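Local coordinates for hydroxyethylphosphonate dioxygenase (PDB 6B9R), which uses iron and dioxygen to oxidise 2-hydroxyethylphosphonate, probably cleaving its carbon-carbon bond to give hydroxymethylphosphonate and formate, at residues P425-R428 with F429-A433; G437-G440 with R441-E445; A396-I399 with P400-F404. All coordinates share one frame; numbering follows the deposited sequence.

Interaction 1 (P425-R428 with F429-A433); sequences PDVR and FALGA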
# COMPACT_ATOMS: atom_id res chain seq x y z
N PRO A 425 -1.63 1.38 -8.15
CA PRO A 425 -1.82 2.57 -9.00
C PRO A 425 -1.35 3.86 -8.35
O PRO A 425 -0.69 4.67 -9.01
CB PRO A 425 -3.34 2.58 -9.25
CG PRO A 425 -3.73 1.13 -9.14
CD PRO A 425 -2.82 0.50 -8.15
N ASP A 426 -1.65 4.06 -7.06
CA ASP A 426 -1.23 5.30 -6.41
C ASP A 426 0.30 5.42 -6.41
O ASP A 426 0.84 6.51 -6.62
CB ASP A 426 -1.78 5.37 -4.99
CG ASP A 426 -3.26 5.74 -4.94
OD1 ASP A 426 -3.76 6.30 -5.93
OD2 ASP A 426 -3.91 5.49 -3.91
N VAL A 427 1.00 4.31 -6.16
CA VAL A 427 2.46 4.34 -6.23
C VAL A 427 2.92 4.69 -7.64
O VAL A 427 3.82 5.51 -7.85
CB VAL A 427 3.05 2.99 -5.77
CG1 VAL A 427 4.56 2.94 -6.07
CG2 VAL A 427 2.80 2.74 -4.28
N ARG A 428 2.32 4.04 -8.64
CA ARG A 428 2.74 4.27 -10.02
C ARG A 428 2.54 5.72 -10.44
O ARG A 428 3.37 6.28 -11.17
CB ARG A 428 1.99 3.32 -10.96
CG ARG A 428 2.33 1.87 -10.73
CD ARG A 428 1.46 0.97 -11.63
NE ARG A 428 1.87 1.07 -13.03
CZ ARG A 428 1.12 0.70 -14.07
NH1 ARG A 428 -0.09 0.20 -13.87
NH2 ARG A 428 1.60 0.84 -15.30
N PHE A 429 1.46 6.36 -9.97
CA PHE A 429 1.30 7.78 -10.30
C PHE A 429 2.29 8.65 -9.54
O PHE A 429 2.75 9.65 -10.09
CB PHE A 429 -0.14 8.23 -10.04
CG PHE A 429 -1.09 7.77 -11.11
CD1 PHE A 429 -1.04 8.35 -12.38
CD2 PHE A 429 -1.98 6.76 -10.88
CE1 PHE A 429 -1.90 7.92 -13.38
CE2 PHE A 429 -2.84 6.32 -11.86
CZ PHE A 429 -2.80 6.91 -13.12
N ALA A 430 2.63 8.27 -8.31
CA ALA A 430 3.70 8.98 -7.61
C ALA A 430 5.02 8.85 -8.36
O ALA A 430 5.75 9.84 -8.52
CB ALA A 430 3.83 8.46 -6.18
N LEU A 431 5.35 7.64 -8.83
CA LEU A 431 6.55 7.48 -9.65
C LEU A 431 6.51 8.37 -10.88
O LEU A 431 7.53 8.95 -11.27
CB LEU A 431 6.73 6.02 -10.08
CG LEU A 431 7.08 4.96 -9.02
CD1 LEU A 431 6.97 3.58 -9.63
CD2 LEU A 431 8.47 5.21 -8.43
N GLY A 432 5.34 8.50 -11.50
CA GLY A 432 5.22 9.33 -12.69
C GLY A 432 5.36 10.82 -12.41
O GLY A 432 5.70 11.58 -13.33
N ALA A 433 5.12 11.24 -11.17
CA ALA A 433 5.21 12.65 -10.83
C ALA A 433 6.60 13.07 -10.40
O ALA A 433 6.89 14.27 -10.35
CB ALA A 433 4.20 12.99 -9.72

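Interaction 2 (G437-G440 with R441-E445); sequences GAIG and RYIAE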
# COMPACT_ATOMS: atom_id res chain seq x y z
N GLY A 437 15.54 11.62 -12.86
CA GLY A 437 16.59 11.09 -12.02
C GLY A 437 16.17 10.66 -10.64
O GLY A 437 16.93 9.94 -9.98
N ALA A 438 14.99 11.06 -10.18
CA ALA A 438 14.63 10.82 -8.79
C ALA A 438 14.34 9.35 -8.51
O ALA A 438 14.55 8.88 -7.39
CB ALA A 438 13.44 11.68 -8.40
N ILE A 439 13.86 8.61 -9.51
CA ILE A 439 13.52 7.21 -9.28
C ILE A 439 14.74 6.43 -8.80
O ILE A 439 14.65 5.59 -7.91
CB ILE A 439 12.89 6.60 -10.55
CG1 ILE A 439 11.44 7.07 -10.69
CG2 ILE A 439 12.96 5.07 -10.54
CD1 ILE A 439 10.76 6.61 -11.98
N GLY A 440 15.91 6.75 -9.36
CA GLY A 440 17.14 6.11 -8.90
C GLY A 440 17.39 6.29 -7.41
O GLY A 440 17.77 5.34 -6.72
N ARG A 441 17.20 7.51 -6.90
CA ARG A 441 17.44 7.75 -5.48
C ARG A 441 16.35 7.13 -4.61
O ARG A 441 16.61 6.74 -3.47
CB ARG A 441 17.56 9.25 -5.18
CG ARG A 441 18.89 9.88 -5.56
CD ARG A 441 18.93 11.38 -5.22
NE ARG A 441 18.77 11.63 -3.79
CZ ARG A 441 18.39 12.80 -3.28
NH1 ARG A 441 18.24 12.95 -1.97
NH2 ARG A 441 18.14 13.82 -4.10
N TYR A 442 15.13 7.06 -5.14
CA TYR A 442 14.05 6.36 -4.44
C TYR A 442 14.41 4.89 -4.27
O TYR A 442 14.22 4.32 -3.18
CB TYR A 442 12.74 6.53 -5.21
CG TYR A 442 11.61 5.63 -4.77
CD1 TYR A 442 11.08 5.72 -3.49
CD2 TYR A 442 11.07 4.69 -5.64
CE1 TYR A 442 10.03 4.89 -3.09
CE2 TYR A 442 10.02 3.87 -5.25
CZ TYR A 442 9.50 3.98 -3.97
OH TYR A 442 8.45 3.15 -3.59
N ILE A 443 14.96 4.27 -5.31
CA ILE A 443 15.39 2.88 -5.25
C ILE A 443 16.53 2.70 -4.25
O ILE A 443 16.56 1.74 -3.48
CB ILE A 443 15.80 2.39 -6.65
CG1 ILE A 443 14.56 2.19 -7.52
CG2 ILE A 443 16.62 1.10 -6.57
CD1 ILE A 443 13.45 1.46 -6.82
N ALA A 444 17.49 3.62 -4.27
CA ALA A 444 18.68 3.44 -3.45
C ALA A 444 19.24 4.84 -3.18
O ALA A 444 19.91 5.41 -4.04
CB ALA A 444 19.70 2.55 -4.15
N GLU A 445 18.94 5.37 -2.00
CA GLU A 445 19.48 6.67 -1.63
C GLU A 445 21.00 6.57 -1.54
O GLU A 445 21.55 5.59 -1.04
CB GLU A 445 18.90 7.14 -0.31
CG GLU A 445 19.43 8.50 0.17
CD GLU A 445 19.05 9.67 -0.75
OE1 GLU A 445 19.66 9.82 -1.83
OE2 GLU A 445 18.13 10.43 -0.39

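Interaction 3 (A396-I399 with P400-F404); sequences AYVI and PGIEF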
# COMPACT_ATOMS: atom_id res chain seq x y z
N ALA A 396 6.52 -21.21 -12.69
CA ALA A 396 7.46 -20.10 -12.77
C ALA A 396 6.87 -18.88 -12.08
O ALA A 396 5.65 -18.72 -11.98
CB ALA A 396 7.82 -19.74 -14.22
N TYR A 397 7.76 -18.03 -11.58
CA TYR A 397 7.42 -16.74 -11.02
C TYR A 397 8.07 -15.65 -11.86
O TYR A 397 9.22 -15.79 -12.27
CB TYR A 397 7.89 -16.63 -9.56
CG TYR A 397 7.87 -15.21 -9.12
CD1 TYR A 397 6.66 -14.55 -8.93
CD2 TYR A 397 9.05 -14.50 -8.95
CE1 TYR A 397 6.63 -13.23 -8.56
CE2 TYR A 397 9.03 -13.17 -8.57
CZ TYR A 397 7.82 -12.54 -8.37
OH TYR A 397 7.80 -11.22 -8.01
N VAL A 398 7.32 -14.58 -12.14
CA VAL A 398 7.77 -13.47 -12.98
C VAL A 398 7.51 -12.16 -12.25
O VAL A 398 6.39 -11.92 -11.78
CB VAL A 398 7.05 -13.45 -14.34
CG1 VAL A 398 7.81 -12.56 -15.33
CG2 VAL A 398 6.85 -14.88 -14.91
N ILE A 399 8.54 -11.31 -12.14
CA ILE A 399 8.38 -10.00 -11.51
C ILE A 399 7.63 -9.07 -12.47
O ILE A 399 7.57 -9.35 -13.68
CB ILE A 399 9.73 -9.37 -11.11
CG1 ILE A 399 10.54 -8.93 -12.34
CG2 ILE A 399 10.49 -10.31 -10.18
CD1 ILE A 399 11.83 -8.10 -11.98
N PRO A 400 7.05 -7.98 -11.97
CA PRO A 400 6.43 -7.00 -12.87
C PRO A 400 7.41 -6.50 -13.92
O PRO A 400 8.62 -6.41 -13.68
CB PRO A 400 6.02 -5.86 -11.92
CG PRO A 400 5.86 -6.51 -10.59
CD PRO A 400 6.90 -7.61 -10.55
N GLY A 401 6.88 -6.15 -15.09
CA GLY A 401 7.63 -5.46 -16.11
C GLY A 401 8.36 -6.33 -17.12
O GLY A 401 8.96 -5.79 -18.05
N ILE A 402 8.32 -7.65 -16.97
CA ILE A 402 9.10 -8.53 -17.84
C ILE A 402 8.36 -8.78 -19.14
O ILE A 402 7.17 -9.13 -19.14
CB ILE A 402 9.41 -9.86 -17.14
CG1 ILE A 402 10.25 -9.62 -15.87
CG2 ILE A 402 10.06 -10.84 -18.12
CD1 ILE A 402 11.50 -8.76 -16.07
N GLU A 403 9.06 -8.64 -20.26
CA GLU A 403 8.51 -9.04 -21.55
C GLU A 403 8.96 -10.46 -21.84
O GLU A 403 10.16 -10.73 -21.92
CB GLU A 403 8.98 -8.10 -22.67
CG GLU A 403 8.31 -8.45 -24.01
CD GLU A 403 8.98 -7.79 -25.20
OE1 GLU A 403 10.17 -8.07 -25.45
OE2 GLU A 403 8.30 -6.99 -25.88
N PHE A 404 8.00 -11.38 -21.98
CA PHE A 404 8.33 -12.75 -22.34
C PHE A 404 7.38 -13.26 -23.42
O PHE A 404 6.29 -12.74 -23.63
CB PHE A 404 8.32 -13.72 -21.14
CG PHE A 404 6.98 -13.89 -20.45
CD1 PHE A 404 6.08 -14.85 -20.89
CD2 PHE A 404 6.68 -13.16 -19.31
CE1 PHE A 404 4.86 -15.03 -20.24
CE2 PHE A 404 5.47 -13.35 -18.64
CZ PHE A 404 4.55 -14.28 -19.12

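Interaction 1 (P425-R428 with F429-A433)
P425 O takes the backbone N-H of F429 at 2.9 Å (O to N), the first of four bonds that satisfy the carbonyls of residues 425 to 428 one after another. A430 N follows on D426 O at 3.0 Å, and L431 N reaches V427 O at 2.8 Å. G432 N on R428 O is more bent, with an N-H...O angle of 147°. At the front of the helix P425 has no N-H to offer, and V427 N has a weak bond to T424 OG1.

Side chains crowd the same acceptors. With CG of F429 beside its own backbone N (chi1 -77°), the ring lies back beside the preceding turn, and CD2 is 3.1 Å from P425 O. L431 CG sits 3.5 Å from V427 O, and its CD1 makes a loose apolar contact with V427 CG1 at 4.3 Å.

R428 sends its guanidinium out of the helix to the second subunit: NE bonds to L231 O and NH1 to S244 OG there. F429 packs against L233 of that subunit, so replacing it with an alanine would probably leave a gap beside P425 O and L233 of the second subunit. The whole is a short alpha-helix with successive i to i+4 bonds, begun by a proline and set into the dimer interface.

Interaction 2 (G437-G440 with R441-E445)
A438, I439 and G440 lend their carbonyls to Y442, I443 and A444, and these backbone bonds carry the contact. Y442 N to A438 O measures 3.0 Å, I443 N to I439 O 2.9 Å. A444 N to G440 O at 3.0 Å closes the series just where A444 leaves helical geometry. G437, ahead of the turn, has a positive phi of 82° that suits a glycine.

Apolar contact between the two halves is light: I439 CG2 and I443 CG1 stand 4.5 Å apart. Of a different kind is the approach of Y442 to a carbonyl, its CB resting 3.4 Å from I439 O, which lies at the edge of the tyrosine ring.

The charged contact is a side-on, two-nitrogen grip: the bend of R441 at chi3 (61°) brings NE to E445 OE1 at 2.8 Å and NH1 to OE2 at 3.0 Å. Both oxygens are met on their syn sides and lie near the guanidinium plane, though the carboxylate is turned noticeably against it.

The polar ends also reach the second subunit. R441 NH1 and NH2 bond to G148 O and K147 O there, next to the iron ligand H149, and Y442 OH bonds to L212 O. This is a short alpha-helix whose last turn is tied by R441 to E445 in the loop that follows, placed in a dimer interface with the R441 side chain about 10 Å from a bound iron.

Interaction 3 (A396-I399 with P400-F404)
I402 turns its side chain back onto V398 and I399, the residues that lead into the bend. Its CB lies 3.6 Å from V398 CG1, and this methyl is reached again by the branch CG2 of I402 at 4.0 Å. The other branch leads on to I399. CG1, set beside its own backbone N (chi1 -62°), passes I399 O at 3.5 Å and meets I399 CG1 at 3.6 Å. At the tip, I402 CD1 stays alongside the same partner, 3.9 Å from I399 CG1, with I399 CD1 a little farther at 4.2 Å. I402 crosses both side chains obliquely; CG2 meets V398 alone, while CG1 touches V398 as well as I399.

The backbone beneath is a type II beta turn from I399 to I402, with P400 and G401 at its two corners; at G401 a positive phi of 91° would press a CB against the preceding carbonyl oxygen. The turn does not make a hairpin. It carries the chain from strand 395-398 of a seven-stranded antiparallel sheet to strand 403-407, which pairs with strand 375-381 in another sheet, consistent with the beta sandwich of a cupin domain.

V398 CG1 also reaches F404, whose CE2 approaches it obliquely at 4.1 Å. W379 and Y381 of strand 375-381 also pack against I402, and W379 touches F404 as well. The peptide link brings P400 CD to 3.4 Å from I399 CB. Both I399 and P400 lean on F223 of the second subunit, while Y397 OH hydrogen-bonds H364 ND1 on strand 364-369.

In the fold
Running from the N terminus, the chain meets interaction 3 first, then interaction 1, then interaction 2; each is local, its segments consecutive, so none closes a long loop, and none nests in or crosses another. Interaction 3 joins strand 395-398 to strand 403-407, linking two sheets. After strand 412-419 returns to the seven-stranded sheet, the chain enters helix 425-433, which holds interaction 1, and then helix 438-443 with interaction 2. These last two touch, L431 CD2 lying 3.8 Å from Y442 CE2, though their centres are about 14 Å apart. Interaction 3 stays separate, about 8 Å from interaction 1 at the nearest atoms. All three meet the second subunit.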